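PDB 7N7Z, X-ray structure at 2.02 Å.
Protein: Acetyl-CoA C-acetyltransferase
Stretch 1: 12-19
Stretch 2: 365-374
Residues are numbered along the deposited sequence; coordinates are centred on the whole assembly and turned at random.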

# COMPACT_ATOMS: atom_id res chain seq x y z
N GLY B 12 -28.81 18.10 26.41
CA GLY B 12 -27.55 18.76 26.11
C GLY B 12 -27.19 18.55 24.65
O GLY B 12 -27.49 17.51 24.07
N MET B 13 -26.55 19.56 24.07
CA MET B 13 -26.19 19.53 22.66
C MET B 13 -24.91 20.32 22.45
O MET B 13 -24.72 21.38 23.06
N ALA B 14 -24.05 19.83 21.56
CA ALA B 14 -22.79 20.51 21.27
C ALA B 14 -22.24 19.98 19.95
O ALA B 14 -22.55 18.87 19.52
N ARG B 15 -21.42 20.81 19.32
CA ARG B 15 -20.68 20.40 18.13
C ARG B 15 -19.35 21.15 18.12
O ARG B 15 -19.21 22.22 18.72
N THR B 16 -18.38 20.56 17.44
CA THR B 16 -17.13 21.25 17.17
C THR B 16 -17.30 22.15 15.96
O THR B 16 -18.31 22.08 15.26
N PRO B 17 -16.35 23.04 15.70
CA PRO B 17 -16.36 23.77 14.43
C PRO B 17 -16.26 22.80 13.26
O PRO B 17 -15.76 21.68 13.39
N ILE B 18 -16.74 23.24 12.11
CA ILE B 18 -16.65 22.46 10.88
C ILE B 18 -15.36 22.86 10.18
O ILE B 18 -15.26 23.95 9.63
N GLY B 19 -14.37 21.96 10.21
CA GLY B 19 -13.08 22.26 9.65
C GLY B 19 -12.98 21.93 8.17
O GLY B 19 -13.73 21.13 7.64
N LEU B 365 -26.77 14.90 12.73
CA LEU B 365 -27.02 15.47 14.04
C LEU B 365 -26.62 16.94 14.12
O LEU B 365 -27.17 17.68 14.94
N ARG B 366 -25.67 17.37 13.29
CA ARG B 366 -25.26 18.77 13.29
C ARG B 366 -26.45 19.69 13.07
O ARG B 366 -26.65 20.66 13.81
N ILE B 367 -27.25 19.40 12.04
CA ILE B 367 -28.36 20.29 11.70
C ILE B 367 -29.46 20.24 12.76
O ILE B 367 -30.23 21.20 12.88
N ILE B 368 -29.56 19.15 13.52
CA ILE B 368 -30.47 19.15 14.66
C ILE B 368 -29.95 20.08 15.75
O ILE B 368 -30.71 20.86 16.33
N VAL B 369 -28.65 20.03 16.03
CA VAL B 369 -28.05 20.93 17.01
C VAL B 369 -28.26 22.38 16.58
O VAL B 369 -28.71 23.22 17.37
N SER B 370 -27.93 22.69 15.33
CA SER B 370 -28.08 24.06 14.85
C SER B 370 -29.54 24.48 14.82
O SER B 370 -29.86 25.63 15.14
N MET B 371 -30.43 23.56 14.45
CA MET B 371 -31.86 23.87 14.46
C MET B 371 -32.29 24.38 15.83
O MET B 371 -32.89 25.46 15.94
N TYR B 372 -31.99 23.62 16.88
CA TYR B 372 -32.41 24.02 18.22
C TYR B 372 -31.89 25.41 18.57
O TYR B 372 -32.66 26.30 18.96
N TYR B 373 -30.58 25.62 18.46
CA TYR B 373 -30.00 26.88 18.90
C TYR B 373 -30.50 28.07 18.09
O TYR B 373 -30.48 29.20 18.59
N GLU B 374 -30.96 27.84 16.86
CA GLU B 374 -31.63 28.91 16.12
C GLU B 374 -33.02 29.16 16.68
O GLU B 374 -33.47 30.31 16.78

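This is a compact, largely apolar strand-on-helix contact, centred on one methionine that lies across the helix and bordered at one end by a pair of arginines and at the other by a tyrosine and a water. Strand 12-15 crosses helix 365-374 at 116° between their N-to-C directions, with the axes 8.4 Å apart at closest approach, and the two stretches together bury 437 Å². Because side chains alternate along an extended strand, Met-13 and Arg-15 point toward the helix while Ala-14 between them points away. On the helix, Val-369, Tyr-372 and Tyr-373 point toward the strand, as residues three or four apart on a helix can.

Met-13 has by far the largest covered area. Its chi1 is m and its chi2 t, and chi3, at 98°, lies between wells, so the chain reaches out from the strand and then bends at the sulfur to bring its methyl down on the helix. There CE lies 3.5 Å from CG2 of Ile-368 and 3.7 Å from CG2 of Val-369; it also comes within 3.5 Å of the Val-369 CA. A flexible, unbranched side chain suits this place, since it can follow the uneven surface between neighbouring helical residues. The sulfur meets Tyr-372, whose chi1 is t: SD is 3.9 Å from its CB and 4.7 Å from the centroid of its ring, an oblique sulfur-aromatic approach. Val-369, also t, is short and branched, and its CA lies just 6.1 Å from the CA of Met-13, so a compact side chain fits where the backbones run close.

Tyr-373, with chi1 m, combines both kinds of contact. Its CE2 packs 4.2 Å from CB of Met-13, while its hydroxyl extends to the strand backbone. Water 1 joins the two stretches here, accepting a hydrogen bond from the Met-13 N at 2.8 Å and forming another with the Tyr-373 OH at 2.9 Å. The tyrosine thus offers a ring for the apolar surface and a polar tip for the water.

Toward the other end of the contact, Arg-15 (chi1 p, then t and t) runs its aliphatic portion against the helix, with its CD 3.5 Å from CD of Arg-366. Two arginines can lie side by side in this way because their methylenes are apolar while their charged ends find separate partners. The NH1 of Arg-15 donates to the Thr-16 O at 3.1 Å, and the guanidinium is further satisfied elsewhere in the structure. Arg-366 leaves its helix sideways, but its end comes nearer the strand stretch; with chi1 t and chi2 and chi3 both m, it folds back so that NH1 donates to OG of Ser-370, one turn later, at 2.9 Å. Beyond the strand, Ile-18 (m, t) points toward the helix and sets its CD1 3.8 Å from NE of Arg-366, adding an apolar neighbour beside that guanidinium.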

# COMPACT_ATOMS: atom_id res chain seq x y z
CB MET B 13 -27.30 20.10 21.78
CG MET B 13 -28.60 19.33 21.86
SD MET B 13 -29.89 20.06 20.83
CE MET B 13 -29.77 19.03 19.38
CB ALA B 14 -21.77 20.32 22.39
CB ARG B 15 -21.47 20.67 16.85
CG ARG B 15 -21.66 22.15 16.49
CD ARG B 15 -22.07 22.30 15.03
NE ARG B 15 -22.31 23.69 14.65
CZ ARG B 15 -21.43 24.47 14.03
NH1 ARG B 15 -20.21 24.05 13.74
NH2 ARG B 15 -21.78 25.71 13.70
CB THR B 16 -16.01 20.23 16.93
OG1 THR B 16 -16.18 19.63 15.65
CG2 THR B 16 -16.02 19.15 18.01
CB PRO B 17 -15.14 24.68 14.52
CG PRO B 17 -14.84 24.79 15.98
CD PRO B 17 -15.24 23.47 16.57
CB ILE B 18 -17.88 22.68 9.98
CG1 ILE B 18 -19.16 22.31 10.74
CG2 ILE B 18 -17.76 21.84 8.71
CD1 ILE B 18 -20.43 22.54 9.96
CB LEU B 365 -26.27 14.68 15.11
CG LEU B 365 -26.46 15.16 16.56
CD1 LEU B 365 -27.93 15.12 16.95
CD2 LEU B 365 -25.63 14.31 17.50
CB ARG B 366 -24.19 19.00 12.22
CG ARG B 366 -23.24 20.15 12.52
CD ARG B 366 -23.82 21.50 12.11
NE ARG B 366 -24.00 21.60 10.67
CZ ARG B 366 -24.85 22.42 10.07
NH1 ARG B 366 -25.63 23.24 10.76
NH2 ARG B 366 -24.92 22.43 8.74
CB ILE B 367 -28.91 19.94 10.31
CG1 ILE B 367 -29.46 18.51 10.26
CG2 ILE B 367 -27.83 20.12 9.25
CD1 ILE B 367 -30.24 18.21 9.00
CB ILE B 368 -30.65 17.72 15.20
CG1 ILE B 368 -31.40 16.84 14.20
CG2 ILE B 368 -31.40 17.74 16.52
CD1 ILE B 368 -31.20 15.36 14.44
CB VAL B 369 -26.56 20.61 17.20
CG1 VAL B 369 -25.87 21.72 17.98
CG2 VAL B 369 -26.38 19.27 17.89
CB SER B 370 -27.45 24.19 13.46
OG SER B 370 -26.05 24.03 13.52
CB MET B 371 -32.67 22.64 14.07
CG MET B 371 -34.18 22.84 14.06
SD MET B 371 -35.09 21.29 14.21
CE MET B 371 -34.83 20.94 15.94
CB TYR B 372 -31.92 23.02 19.27
CG TYR B 372 -31.89 23.62 20.65
CD1 TYR B 372 -33.06 23.76 21.39
CD2 TYR B 372 -30.70 24.07 21.21
CE1 TYR B 372 -33.04 24.32 22.65
CE2 TYR B 372 -30.68 24.64 22.48
CZ TYR B 372 -31.85 24.76 23.19
OH TYR B 372 -31.84 25.32 24.45
CB TYR B 373 -28.47 26.79 18.84
CG TYR B 373 -27.87 26.17 20.07
CD1 TYR B 373 -27.71 26.91 21.24
CD2 TYR B 373 -27.49 24.83 20.09
CE1 TYR B 373 -27.16 26.34 22.37
CE2 TYR B 373 -26.94 24.26 21.22
CZ TYR B 373 -26.79 25.02 22.36
OH TYR B 373 -26.24 24.45 23.49
CB GLU B 374 -31.69 28.58 14.63
CG GLU B 374 -32.21 29.72 13.77
CD GLU B 374 -31.25 30.89 13.68
OE1 GLU B 374 -30.15 30.81 14.27
OE2 GLU B 374 -31.59 31.88 13.00
O HOH W 1 -27.00 22.11 25.01